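Local coordinates for cytoplasmic protein (Cryptococcus neoformans var. grubii serotype A, PDB 7LPQ), which probably hydrolyses steryl beta-glucosides as a glycosidase of glycoside hydrolase family 5, at residues 222-227 and 358-363; 466-471 and 495-500; 716-721 and 729-734. All coordinates share one frame; numbering follows the deposited sequence.

Contact 1 of 3, residues 222-227 and 358-363; sequences APKCII and GKEWAL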
ATOM      1  N   ALA A 222       1.098  26.475  10.898  1.00 30.17           N
ATOM      2  CA  ALA A 222       0.218  27.343  10.121  1.00 29.83           C
ATOM      3  C   ALA A 222      -0.954  27.795  10.984  1.00 28.89           C
ATOM      4  O   ALA A 222      -2.114  27.645  10.583  1.00 28.89           O
ATOM      5  CB  ALA A 222      -0.277  26.616   8.865  1.00 30.20           C
ATOM      6  N   PRO A 223      -0.692  28.372  12.161  1.00 27.79           N
ATOM      7  CA  PRO A 223      -1.794  28.680  13.094  1.00 26.87           C
ATOM      8  C   PRO A 223      -2.816  29.676  12.568  1.00 26.27           C
ATOM      9  O   PRO A 223      -3.909  29.773  13.141  1.00 27.15           O
ATOM     10  CB  PRO A 223      -1.069  29.233  14.333  1.00 26.98           C
ATOM     11  CG  PRO A 223       0.306  29.626  13.847  1.00 28.08           C
ATOM     12  CD  PRO A 223       0.633  28.663  12.741  1.00 28.50           C
ATOM     13  N   LYS A 224      -2.508  30.426  11.520  1.00 28.98           N
ATOM     14  CA  LYS A 224      -3.436  31.397  10.965  1.00 31.35           C
ATOM     15  C   LYS A 224      -4.306  30.817   9.862  1.00 32.20           C
ATOM     16  O   LYS A 224      -5.019  31.568   9.186  1.00 33.20           O
ATOM     17  CB  LYS A 224      -2.680  32.604  10.400  1.00 33.34           C
ATOM     18  CG  LYS A 224      -1.765  33.295  11.384  1.00 37.43           C
ATOM     19  CD  LYS A 224      -0.633  34.029  10.672  1.00 41.12           C
ATOM     20  CE  LYS A 224       0.306  34.693  11.675  1.00 45.08           C
ATOM     21  NZ  LYS A 224       0.629  33.808  12.854  1.00 47.07           N
ATOM     22  N   CYS A 225      -4.244  29.511   9.637  1.00 31.85           N
ATOM     23  CA  CYS A 225      -5.047  28.866   8.602  1.00 31.97           C
ATOM     24  C   CYS A 225      -6.307  28.325   9.273  1.00 31.86           C
ATOM     25  O   CYS A 225      -6.448  27.132   9.550  1.00 31.85           O
ATOM     26  CB  CYS A 225      -4.236  27.791   7.890  1.00 32.02           C
ATOM     27  SG  CYS A 225      -2.798  28.498   7.012  1.00 32.27           S
ATOM     28  N   ILE A 226      -7.226  29.245   9.555  1.00 30.56           N
ATOM     29  CA  ILE A 226      -8.487  28.938  10.219  1.00 29.53           C
ATOM     30  C   ILE A 226      -9.553  28.747   9.149  1.00 27.67           C
ATOM     31  O   ILE A 226      -9.657  29.548   8.210  1.00 25.95           O
ATOM     32  CB  ILE A 226      -8.885  30.053  11.196  1.00 31.14           C
ATOM     33  CG1 ILE A 226      -7.896  30.132  12.362  1.00 32.33           C
ATOM     34  CG2 ILE A 226     -10.289  29.825  11.714  1.00 32.24           C
ATOM     35  CD1 ILE A 226      -7.795  28.863  13.175  1.00 32.78           C
ATOM     36  N   ILE A 227     -10.340  27.681   9.285  1.00 28.07           N
ATOM     37  CA  ILE A 227     -11.404  27.354   8.339  1.00 27.77           C
ATOM     38  C   ILE A 227     -12.559  26.781   9.144  1.00 26.58           C
ATOM     39  O   ILE A 227     -12.371  25.829   9.911  1.00 25.43           O
ATOM     40  CB  ILE A 227     -10.930  26.369   7.253  1.00 28.81           C
ATOM     41  CG1 ILE A 227     -12.108  25.884   6.410  1.00 30.00           C
ATOM     42  CG2 ILE A 227     -10.180  25.189   7.871  1.00 28.72           C
ATOM     43  CD1 ILE A 227     -11.703  25.396   5.024  1.00 29.39           C
ATOM     44  N   GLY A 358     -10.797  32.088   7.741  1.00 25.42           N
ATOM     45  CA  GLY A 358     -10.437  33.109   8.703  1.00 27.22           C
ATOM     46  C   GLY A 358      -9.760  34.314   8.074  1.00 30.19           C
ATOM     47  O   GLY A 358      -9.136  34.249   7.006  1.00 27.64           O
ATOM     48  N   LYS A 359      -9.873  35.438   8.788  1.00 37.18           N
ATOM     49  CA  LYS A 359      -9.357  36.707   8.281  1.00 42.60           C
ATOM     50  C   LYS A 359      -7.844  36.677   8.082  1.00 39.98           C
ATOM     51  O   LYS A 359      -7.321  37.381   7.211  1.00 38.05           O
ATOM     52  CB  LYS A 359      -9.729  37.834   9.249  1.00 50.18           C
ATOM     53  CG  LYS A 359      -9.232  37.598  10.678  1.00 57.16           C
ATOM     54  CD  LYS A 359      -9.794  38.627  11.655  1.00 62.43           C
ATOM     55  CE  LYS A 359      -9.941  38.038  13.063  1.00 65.80           C
ATOM     56  NZ  LYS A 359      -8.645  37.985  13.806  1.00 67.19           N
ATOM     57  N   GLU A 360      -7.127  35.892   8.879  1.00 41.06           N
ATOM     58  CA  GLU A 360      -5.673  35.876   8.839  1.00 42.17           C
ATOM     59  C   GLU A 360      -5.108  34.863   7.846  1.00 40.91           C
ATOM     60  O   GLU A 360      -3.882  34.749   7.734  1.00 40.54           O
ATOM     61  CB  GLU A 360      -5.115  35.588  10.233  1.00 44.63           C
ATOM     62  CG  GLU A 360      -5.681  36.483  11.313  1.00 48.69           C
ATOM     63  CD  GLU A 360      -4.615  36.972  12.272  1.00 52.99           C
ATOM     64  OE1 GLU A 360      -4.182  38.137  12.136  1.00 54.70           O
ATOM     65  OE2 GLU A 360      -4.206  36.185  13.154  1.00 54.49           O
ATOM     66  N   TRP A 361      -5.961  34.127   7.134  1.00 37.03           N
ATOM     67  CA  TRP A 361      -5.504  33.199   6.106  1.00 34.62           C
ATOM     68  C   TRP A 361      -5.299  34.004   4.832  1.00 33.85           C
ATOM     69  O   TRP A 361      -6.211  34.172   4.019  1.00 34.86           O
ATOM     70  CB  TRP A 361      -6.497  32.066   5.894  1.00 34.20           C
ATOM     71  CG  TRP A 361      -5.918  30.899   5.158  1.00 34.09           C
ATOM     72  CD1 TRP A 361      -4.920  30.929   4.225  1.00 33.19           C
ATOM     73  CD2 TRP A 361      -6.295  29.520   5.293  1.00 34.22           C
ATOM     74  NE1 TRP A 361      -4.653  29.661   3.771  1.00 33.37           N
ATOM     75  CE2 TRP A 361      -5.480  28.777   4.412  1.00 34.29           C
ATOM     76  CE3 TRP A 361      -7.239  28.843   6.071  1.00 34.81           C
ATOM     77  CZ2 TRP A 361      -5.584  27.393   4.287  1.00 34.41           C
ATOM     78  CZ3 TRP A 361      -7.339  27.470   5.945  1.00 35.69           C
ATOM     79  CH2 TRP A 361      -6.514  26.760   5.059  1.00 35.38           C
ATOM     80  N   ALA A 362      -4.080  34.505   4.649  1.00 28.02           N
ATOM     81  CA  ALA A 362      -3.770  35.256   3.448  1.00 25.56           C
ATOM     82  C   ALA A 362      -3.929  34.365   2.224  1.00 24.02           C
ATOM     83  O   ALA A 362      -3.438  33.234   2.200  1.00 23.00           O
ATOM     84  CB  ALA A 362      -2.348  35.815   3.531  1.00 24.99           C
ATOM     85  N   LEU A 363      -4.619  34.878   1.212  1.00 28.10           N
ATOM     86  CA  LEU A 363      -4.850  34.173  -0.038  1.00 31.36           C
ATOM     87  C   LEU A 363      -4.063  34.830  -1.164  1.00 33.16           C
ATOM     88  O   LEU A 363      -3.613  35.975  -1.058  1.00 34.55           O
ATOM     89  CB  LEU A 363      -6.342  34.155  -0.386  1.00 33.56           C
ATOM     90  CG  LEU A 363      -7.214  33.210   0.446  1.00 35.90           C
ATOM     91  CD1 LEU A 363      -8.676  33.638   0.381  1.00 36.44           C
ATOM     92  CD2 LEU A 363      -7.065  31.769  -0.022  1.00 36.74           C
TER

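Contact 2 of 3, residues 466-471 and 495-500; sequences WFNADA and KMIQGE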
ATOM      1  N   TRP A 466      21.323  -7.850 -12.094  1.00 22.53           N
ATOM      2  CA  TRP A 466      22.263  -8.833 -11.570  1.00 21.67           C
ATOM      3  C   TRP A 466      22.861  -8.405 -10.237  1.00 21.56           C
ATOM      4  O   TRP A 466      23.520  -9.219  -9.576  1.00 21.73           O
ATOM      5  CB  TRP A 466      23.384  -9.099 -12.586  1.00 21.83           C
ATOM      6  CG  TRP A 466      24.100  -7.883 -13.073  1.00 24.21           C
ATOM      7  CD1 TRP A 466      23.790  -7.132 -14.175  1.00 23.77           C
ATOM      8  CD2 TRP A 466      25.259  -7.272 -12.485  1.00 25.51           C
ATOM      9  NE1 TRP A 466      24.681  -6.084 -14.304  1.00 23.78           N
ATOM     10  CE2 TRP A 466      25.592  -6.149 -13.282  1.00 24.71           C
ATOM     11  CE3 TRP A 466      26.044  -7.561 -11.361  1.00 25.81           C
ATOM     12  CZ2 TRP A 466      26.676  -5.323 -12.992  1.00 25.26           C
ATOM     13  CZ3 TRP A 466      27.130  -6.739 -11.081  1.00 26.53           C
ATOM     14  CH2 TRP A 466      27.432  -5.633 -11.892  1.00 25.87           C
ATOM     15  N   PHE A 467      22.654  -7.157  -9.837  1.00 21.29           N
ATOM     16  CA  PHE A 467      23.069  -6.632  -8.547  1.00 21.53           C
ATOM     17  C   PHE A 467      21.859  -6.013  -7.852  1.00 22.58           C
ATOM     18  O   PHE A 467      20.823  -5.756  -8.469  1.00 22.22           O
ATOM     19  CB  PHE A 467      24.151  -5.567  -8.713  1.00 21.64           C
ATOM     20  CG  PHE A 467      23.667  -4.345  -9.429  1.00 21.98           C
ATOM     21  CD1 PHE A 467      23.621  -4.312 -10.808  1.00 22.54           C
ATOM     22  CD2 PHE A 467      23.210  -3.241  -8.719  1.00 23.18           C
ATOM     23  CE1 PHE A 467      23.158  -3.196 -11.476  1.00 23.49           C
ATOM     24  CE2 PHE A 467      22.749  -2.111  -9.382  1.00 22.85           C
ATOM     25  CZ  PHE A 467      22.721  -2.091 -10.761  1.00 22.61           C
ATOM     26  N   ASN A 468      22.014  -5.741  -6.560  1.00 24.58           N
ATOM     27  CA  ASN A 468      21.002  -5.036  -5.789  1.00 26.01           C
ATOM     28  C   ASN A 468      21.666  -4.487  -4.535  1.00 25.65           C
ATOM     29  O   ASN A 468      22.832  -4.767  -4.259  1.00 26.89           O
ATOM     30  CB  ASN A 468      19.822  -5.950  -5.446  1.00 27.17           C
ATOM     31  CG  ASN A 468      18.525  -5.173  -5.266  1.00 27.21           C
ATOM     32  OD1 ASN A 468      18.493  -4.135  -4.604  1.00 25.29           O
ATOM     33  ND2 ASN A 468      17.449  -5.675  -5.868  1.00 28.65           N
ATOM     34  N   ALA A 469      20.910  -3.700  -3.773  1.00 25.49           N
ATOM     35  CA  ALA A 469      21.465  -3.026  -2.605  1.00 25.74           C
ATOM     36  C   ALA A 469      20.462  -3.029  -1.466  1.00 24.68           C
ATOM     37  O   ALA A 469      19.249  -3.052  -1.682  1.00 23.33           O
ATOM     38  CB  ALA A 469      21.875  -1.579  -2.933  1.00 26.94           C
ATOM     39  N   ASP A 470      20.992  -3.003  -0.242  1.00 25.18           N
ATOM     40  CA  ASP A 470      20.201  -3.103   0.984  1.00 27.01           C
ATOM     41  C   ASP A 470      19.645  -1.725   1.332  1.00 27.00           C
ATOM     42  O   ASP A 470      20.275  -0.922   2.026  1.00 25.13           O
ATOM     43  CB  ASP A 470      21.063  -3.673   2.107  1.00 27.90           C
ATOM     44  CG  ASP A 470      20.368  -3.654   3.447  1.00 28.98           C
ATOM     45  OD1 ASP A 470      19.140  -3.433   3.489  1.00 29.38           O
ATOM     46  OD2 ASP A 470      21.063  -3.854   4.467  1.00 30.15           O
ATOM     47  N   ALA A 471      18.430  -1.458   0.854  1.00 31.96           N
ATOM     48  CA  ALA A 471      17.817  -0.149   1.064  1.00 31.86           C
ATOM     49  C   ALA A 471      17.729   0.193   2.546  1.00 31.20           C
ATOM     50  O   ALA A 471      18.119   1.290   2.966  1.00 31.26           O
ATOM     51  CB  ALA A 471      16.431  -0.117   0.429  1.00 32.69           C
ATOM     52  N   LYS A 495      19.012 -13.583  -0.253  1.00 26.91           N
ATOM     53  CA  LYS A 495      19.306 -13.579   1.176  1.00 28.56           C
ATOM     54  C   LYS A 495      19.246 -12.166   1.742  1.00 27.77           C
ATOM     55  O   LYS A 495      18.772 -11.958   2.867  1.00 26.67           O
ATOM     56  CB  LYS A 495      20.676 -14.208   1.412  1.00 32.38           C
ATOM     57  CG  LYS A 495      21.078 -14.363   2.863  1.00 37.05           C
ATOM     58  CD  LYS A 495      22.599 -14.514   3.004  1.00 42.04           C
ATOM     59  CE  LYS A 495      23.132 -15.751   2.276  1.00 46.64           C
ATOM     60  NZ  LYS A 495      24.566 -15.570   1.826  1.00 49.34           N
ATOM     61  N   MET A 496      19.707 -11.178   0.967  1.00 28.83           N
ATOM     62  CA  MET A 496      19.673  -9.791   1.421  1.00 29.92           C
ATOM     63  C   MET A 496      18.233  -9.298   1.585  1.00 26.66           C
ATOM     64  O   MET A 496      17.888  -8.661   2.589  1.00 25.11           O
ATOM     65  CB  MET A 496      20.438  -8.918   0.426  1.00 34.84           C
ATOM     66  CG  MET A 496      20.669  -7.490   0.874  1.00 40.22           C
ATOM     67  SD  MET A 496      19.835  -6.292  -0.183  1.00 46.48           S
ATOM     68  CE  MET A 496      20.792  -6.411  -1.672  1.00 47.21           C
ATOM     69  N   ILE A 497      17.380  -9.580   0.600  1.00 23.30           N
ATOM     70  CA  ILE A 497      16.003  -9.103   0.653  1.00 22.09           C
ATOM     71  C   ILE A 497      15.251  -9.789   1.788  1.00 22.00           C
ATOM     72  O   ILE A 497      14.425  -9.170   2.474  1.00 20.92           O
ATOM     73  CB  ILE A 497      15.307  -9.324  -0.705  1.00 21.74           C
ATOM     74  CG1 ILE A 497      16.059  -8.599  -1.830  1.00 22.01           C
ATOM     75  CG2 ILE A 497      13.857  -8.879  -0.637  1.00 21.82           C
ATOM     76  CD1 ILE A 497      15.544  -7.220  -2.151  1.00 22.90           C
ATOM     77  N   GLN A 498      15.511 -11.081   1.998  1.00 21.33           N
ATOM     78  CA  GLN A 498      14.912 -11.773   3.134  1.00 24.06           C
ATOM     79  C   GLN A 498      15.324 -11.128   4.453  1.00 23.72           C
ATOM     80  O   GLN A 498      14.513 -11.007   5.378  1.00 21.26           O
ATOM     81  CB  GLN A 498      15.309 -13.244   3.119  1.00 21.73           C
ATOM     82  CG  GLN A 498      14.498 -14.099   4.059  1.00 23.34           C
ATOM     83  CD  GLN A 498      14.825 -15.561   3.936  1.00 23.97           C
ATOM     84  OE1 GLN A 498      15.759 -16.050   4.564  1.00 25.66           O
ATOM     85  NE2 GLN A 498      14.067 -16.271   3.107  1.00 24.24           N
ATOM     86  N   GLY A 499      16.576 -10.679   4.547  1.00 25.19           N
ATOM     87  CA  GLY A 499      17.019  -9.994   5.748  1.00 24.86           C
ATOM     88  C   GLY A 499      16.346  -8.652   5.956  1.00 25.28           C
ATOM     89  O   GLY A 499      16.221  -8.188   7.093  1.00 26.08           O
ATOM     90  N   GLU A 500      15.904  -8.010   4.873  1.00 24.47           N
ATOM     91  CA  GLU A 500      15.221  -6.726   5.020  1.00 25.44           C
ATOM     92  C   GLU A 500      13.823  -6.923   5.593  1.00 26.15           C
ATOM     93  O   GLU A 500      13.374  -6.142   6.441  1.00 26.22           O
ATOM     94  CB  GLU A 500      15.160  -5.998   3.676  1.00 25.56           C
ATOM     95  CG  GLU A 500      16.532  -5.580   3.142  1.00 27.33           C
ATOM     96  CD  GLU A 500      16.447  -4.474   2.096  1.00 30.48           C
ATOM     97  OE1 GLU A 500      15.998  -3.352   2.440  1.00 31.63           O
ATOM     98  OE2 GLU A 500      16.829  -4.725   0.930  1.00 31.87           O
TER

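Contact 3 of 3, residues 716-721 and 729-734; sequences YAASLN and QLSLDV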
ATOM      1  N   TYR A 716       2.200 -28.315  -8.802  1.00 31.41           N
ATOM      2  CA  TYR A 716       2.137 -29.717  -8.408  1.00 32.65           C
ATOM      3  C   TYR A 716       1.078 -30.534  -9.137  1.00 33.79           C
ATOM      4  O   TYR A 716       0.917 -31.719  -8.824  1.00 34.19           O
ATOM      5  CB  TYR A 716       1.883 -29.831  -6.897  1.00 31.33           C
ATOM      6  CG  TYR A 716       2.949 -29.188  -6.041  1.00 30.15           C
ATOM      7  CD1 TYR A 716       4.237 -29.707  -5.995  1.00 29.21           C
ATOM      8  CD2 TYR A 716       2.665 -28.063  -5.276  1.00 29.42           C
ATOM      9  CE1 TYR A 716       5.212 -29.130  -5.214  1.00 28.38           C
ATOM     10  CE2 TYR A 716       3.635 -27.476  -4.489  1.00 29.05           C
ATOM     11  CZ  TYR A 716       4.910 -28.015  -4.463  1.00 29.22           C
ATOM     12  OH  TYR A 716       5.887 -27.420  -3.688  1.00 29.15           O
ATOM     13  N   ALA A 717       0.354 -29.951 -10.086  1.00 31.76           N
ATOM     14  CA  ALA A 717      -0.657 -30.705 -10.812  1.00 30.84           C
ATOM     15  C   ALA A 717      -0.011 -31.777 -11.678  1.00 32.18           C
ATOM     16  O   ALA A 717       1.106 -31.619 -12.174  1.00 32.14           O
ATOM     17  CB  ALA A 717      -1.499 -29.778 -11.691  1.00 29.64           C
ATOM     18  N   ALA A 718      -0.725 -32.886 -11.853  1.00 37.55           N
ATOM     19  CA  ALA A 718      -0.273 -33.895 -12.803  1.00 40.22           C
ATOM     20  C   ALA A 718      -0.138 -33.292 -14.192  1.00 40.53           C
ATOM     21  O   ALA A 718       0.857 -33.527 -14.890  1.00 40.42           O
ATOM     22  CB  ALA A 718      -1.236 -35.081 -12.820  1.00 41.54           C
ATOM     23  N   SER A 719      -1.120 -32.491 -14.600  1.00 39.10           N
ATOM     24  CA  SER A 719      -1.068 -31.819 -15.888  1.00 39.49           C
ATOM     25  C   SER A 719      -1.938 -30.576 -15.845  1.00 36.84           C
ATOM     26  O   SER A 719      -2.909 -30.508 -15.084  1.00 36.16           O
ATOM     27  CB  SER A 719      -1.533 -32.741 -17.017  1.00 42.50           C
ATOM     28  OG  SER A 719      -1.790 -31.992 -18.195  1.00 44.76           O
ATOM     29  N   LEU A 720      -1.585 -29.598 -16.685  1.00 33.94           N
ATOM     30  CA  LEU A 720      -2.381 -28.386 -16.852  1.00 34.26           C
ATOM     31  C   LEU A 720      -2.877 -28.227 -18.285  1.00 35.65           C
ATOM     32  O   LEU A 720      -3.278 -27.129 -18.684  1.00 34.22           O
ATOM     33  CB  LEU A 720      -1.581 -27.154 -16.436  1.00 34.13           C
ATOM     34  CG  LEU A 720      -1.114 -27.121 -14.981  1.00 34.30           C
ATOM     35  CD1 LEU A 720      -0.289 -25.864 -14.716  1.00 34.21           C
ATOM     36  CD2 LEU A 720      -2.289 -27.188 -14.031  1.00 34.36           C
ATOM     37  N   ASN A 721      -2.851 -29.303 -19.066  1.00 42.49           N
ATOM     38  CA  ASN A 721      -3.390 -29.287 -20.419  1.00 48.09           C
ATOM     39  C   ASN A 721      -4.922 -29.237 -20.401  1.00 48.10           C
ATOM     40  O   ASN A 721      -5.525 -28.202 -20.700  1.00 47.51           O
ATOM     41  CB  ASN A 721      -2.909 -30.515 -21.192  1.00 52.62           C
ATOM     42  CG  ASN A 721      -3.570 -30.641 -22.549  1.00 55.67           C
ATOM     43  OD1 ASN A 721      -4.637 -31.254 -22.682  1.00 56.83           O
ATOM     44  ND2 ASN A 721      -2.940 -30.055 -23.569  1.00 55.56           N
ATOM     45  N   GLN A 729      -9.822 -34.863 -14.061  1.00 68.18           N
ATOM     46  CA  GLN A 729      -9.794 -33.518 -13.500  1.00 68.34           C
ATOM     47  C   GLN A 729      -8.387 -33.160 -13.031  1.00 63.70           C
ATOM     48  O   GLN A 729      -7.469 -33.976 -13.110  1.00 68.51           O
ATOM     49  CB  GLN A 729     -10.784 -33.396 -12.336  1.00 71.69           C
ATOM     50  CG  GLN A 729     -10.465 -34.282 -11.138  1.00 75.63           C
ATOM     51  CD  GLN A 729     -11.499 -34.169 -10.024  1.00 77.73           C
ATOM     52  OE1 GLN A 729     -11.782 -33.076  -9.531  1.00 78.10           O
ATOM     53  NE2 GLN A 729     -12.061 -35.303  -9.621  1.00 78.75           N
ATOM     54  N   LEU A 730      -8.223 -31.934 -12.545  1.00 48.13           N
ATOM     55  CA  LEU A 730      -6.944 -31.517 -11.995  1.00 37.30           C
ATOM     56  C   LEU A 730      -6.683 -32.234 -10.679  1.00 34.81           C
ATOM     57  O   LEU A 730      -7.564 -32.338  -9.821  1.00 33.91           O
ATOM     58  CB  LEU A 730      -6.920 -30.006 -11.780  1.00 31.52           C
ATOM     59  CG  LEU A 730      -6.874 -29.147 -13.043  1.00 27.28           C
ATOM     60  CD1 LEU A 730      -6.987 -27.667 -12.695  1.00 25.40           C
ATOM     61  CD2 LEU A 730      -5.602 -29.416 -13.831  1.00 26.67           C
ATOM     62  N   SER A 731      -5.457 -32.719 -10.513  1.00 37.20           N
ATOM     63  CA  SER A 731      -5.105 -33.481  -9.323  1.00 37.43           C
ATOM     64  C   SER A 731      -3.630 -33.288  -9.014  1.00 34.72           C
ATOM     65  O   SER A 731      -2.816 -33.061  -9.911  1.00 32.41           O
ATOM     66  CB  SER A 731      -5.414 -34.972  -9.512  1.00 39.33           C
ATOM     67  OG  SER A 731      -4.964 -35.410 -10.783  1.00 40.24           O
ATOM     68  N   LEU A 732      -3.298 -33.387  -7.734  1.00 35.63           N
ATOM     69  CA  LEU A 732      -1.910 -33.317  -7.308  1.00 36.15           C
ATOM     70  C   LEU A 732      -1.203 -34.624  -7.638  1.00 37.57           C
ATOM     71  O   LEU A 732      -1.778 -35.709  -7.511  1.00 38.00           O
ATOM     72  CB  LEU A 732      -1.827 -33.031  -5.811  1.00 35.76           C
ATOM     73  CG  LEU A 732      -2.324 -31.652  -5.361  1.00 34.53           C
ATOM     74  CD1 LEU A 732      -2.496 -31.619  -3.854  1.00 33.62           C
ATOM     75  CD2 LEU A 732      -1.382 -30.547  -5.811  1.00 34.02           C
ATOM     76  N   ASP A 733       0.053 -34.513  -8.072  1.00 37.35           N
ATOM     77  CA  ASP A 733       0.904 -35.660  -8.402  1.00 37.70           C
ATOM     78  C   ASP A 733       2.220 -35.435  -7.659  1.00 34.80           C
ATOM     79  O   ASP A 733       3.232 -35.035  -8.246  1.00 33.68           O
ATOM     80  CB  ASP A 733       1.098 -35.790  -9.907  1.00 41.63           C
ATOM     81  CG  ASP A 733       1.755 -37.096 -10.296  1.00 45.49           C
ATOM     82  OD1 ASP A 733       2.011 -37.917  -9.395  1.00 46.61           O
ATOM     83  OD2 ASP A 733       2.020 -37.299 -11.500  1.00 47.45           O
ATOM     84  N   VAL A 734       2.204 -35.700  -6.352  1.00 34.32           N
ATOM     85  CA  VAL A 734       3.286 -35.300  -5.466  1.00 33.49           C
ATOM     86  C   VAL A 734       3.797 -36.488  -4.667  1.00 32.65           C
ATOM     87  O   VAL A 734       3.115 -37.498  -4.495  1.00 32.72           O
ATOM     88  CB  VAL A 734       2.835 -34.177  -4.500  1.00 34.39           C
ATOM     89  CG1 VAL A 734       2.656 -32.869  -5.247  1.00 35.31           C
ATOM     90  CG2 VAL A 734       1.543 -34.568  -3.795  1.00 34.66           C
TER
HETATM   91  O   HOH W   1      -3.890 -32.941 -13.148  1.00 37.31           O

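Contact 1 of 3, residues 222-227 and 358-363
A sulfur-aromatic contact between Cys225 and Trp361 joins two type I beta turns, Ala222 to Cys225 and Gly358 to Trp361, at the periphery of this family 5 glycosidase, far from the centre of the chain. The first turn follows helix 206-221 and leads into the small hairpin of strands 226-227 and 230-231; the second belongs to the long loop after helix 350-353. Cys225 lies over one face of the indole. Its CB stands 3.5 Å from the centroid of the six-membered ring, almost straight above it, in a CH-pi contact. SG reaches on over the five-membered ring, 3.9 Å from that centroid. The backbone joins in, as Cys225 CA is only 3.3 Å from Trp361 CE3. The ring is carried under the cysteine because CG of Trp361 is anti to its backbone nitrogen (chi1 -163°), and Ile232 of helix 232-254 and the guanidinium of Arg357, in a cation-pi contact, pack on the same indole. At its edge lies the Ile226 carbonyl, with O 3.3 Å from Trp361 CE3, while Ile227 CB approaches CZ3 at 4.0 Å. That same Ile226 O takes the one hydrogen bond between the segments, from Gly358 N at 2.8 Å. The bond is nearly straight at the hydrogen (165°), yet the donor sits 41° out of the carbonyl plane rather than on a lone pair. Toward the solvent the turns meet through aliphatic carbon, Lys224 CB lying 3.9 Å from Glu360 CB. The charged ends are not in contact and any attraction between them is probably weak: Lys224 NZ remains 5.4 Å from Glu360 OE2.

Contact 2 of 3, residues 466-471 and 495-500
Met496 and Glu500, one turn apart on helix 490-512, pack against strand 467-469 and the N-cap residue Asp470 of helix 471-475, a junction that leads into Ala471 at the pocket of the bound benzoxazinone compound. The short strand and helix segments run roughly parallel, 21° apart, with axes 9.6 Å from each other. Packing is tightest at the thioether. Met496, bent at chi2 and chi3, lays CE against the strand backbone, 3.4 Å from Ala469 C, and SD lies equally near Asp470 CA. Beyond it two carboxylates pass in opposing senses, their planes 62° apart, with Asp470 OD1 3.3 Å from Glu500 OE1. Both these oxygens accept from the start of helix 471-475: OD1 caps Gly473 N and OE1 takes Ile472 N. Any repulsion between them is probably eased by the amino end of that helix, and Asp470 OD2 is held separately by Tyr479 OH. The other side is looser. Ala469 turns its CB away from helix 490-512, and Ile497 also packs on Phe453 and helix 547-559. Asn468 CB still touches Met496 CE at 3.9 Å; its ND2 binds Asp455, and its OD1 accepts from Ala469 N at 2.6 Å.

Contact 3 of 3, residues 716-721 and 729-734
With CG anti to its carbonyl carbon (chi1 -60°), Tyr716 sends its ring past Val734, while the backbone sets its CB against two aliphatic branches of the other segment. Val734 has the matching torsion for CG1 (chi1 -71°), and this methyl touches Tyr716 CB at 3.5 Å and also ring atom CD1, approaching the ring obliquely. Leu732 CD2 touches the same Tyr716 CB, also at 3.5 Å. The far end of the tyrosine leads off to the Thr687 carbonyl, which OH meets in a hydrogen bond. Alongside this apolar cluster the backbones form a single antiparallel bridge, with Ala717 and Leu732 as its non-hydrogen-bonded pair. Asp733 N donates to Tyr716 O at 3.0 Å and Ala718 N to Ser731 O at 2.9 Å. In the C-terminal domain of the glycoside hydrolase this bridge ties the end of helix 713-716 to the lead-in of strand 734-738, an outer strand of a four-stranded antiparallel sheet. Asp733 CB packs on Ala718 CA at 3.7 Å, its OD1 bonded to Asn771. Past Ala718 the chains part, and one water takes over the link by accepting from Ser719 N at 3.2 Å and from Ser731 N. Ser719 OG meanwhile accepts from Asn721 N in an ST turn. Leu720 and Leu730 meet nearly perpendicular, their CD2 methyls 4.0 Å apart, and Leu730 CD2 also presses on Ser719 O at 3.2 Å.

In the fold
The three contacts follow one another along the chain and none touches another. Contact 2 is the one at the ligand pocket: the side chain of Ala471 is about 3 Å from the bound benzoxazinone-pyrrolidine compound at nearest atoms. Contacts 1 and 3 lie on opposite sides of the chain's centre, their own centres about 67 Å apart. Contact 1, some 47 Å from contact 2 between centres, has a bound magnesium ion near it, about 10 Å from the side chain of Ile227. Contact 3, in the C-terminal domain, comes nearer to contact 2, with centres about 34 Å apart and nearest atoms about 15 Å.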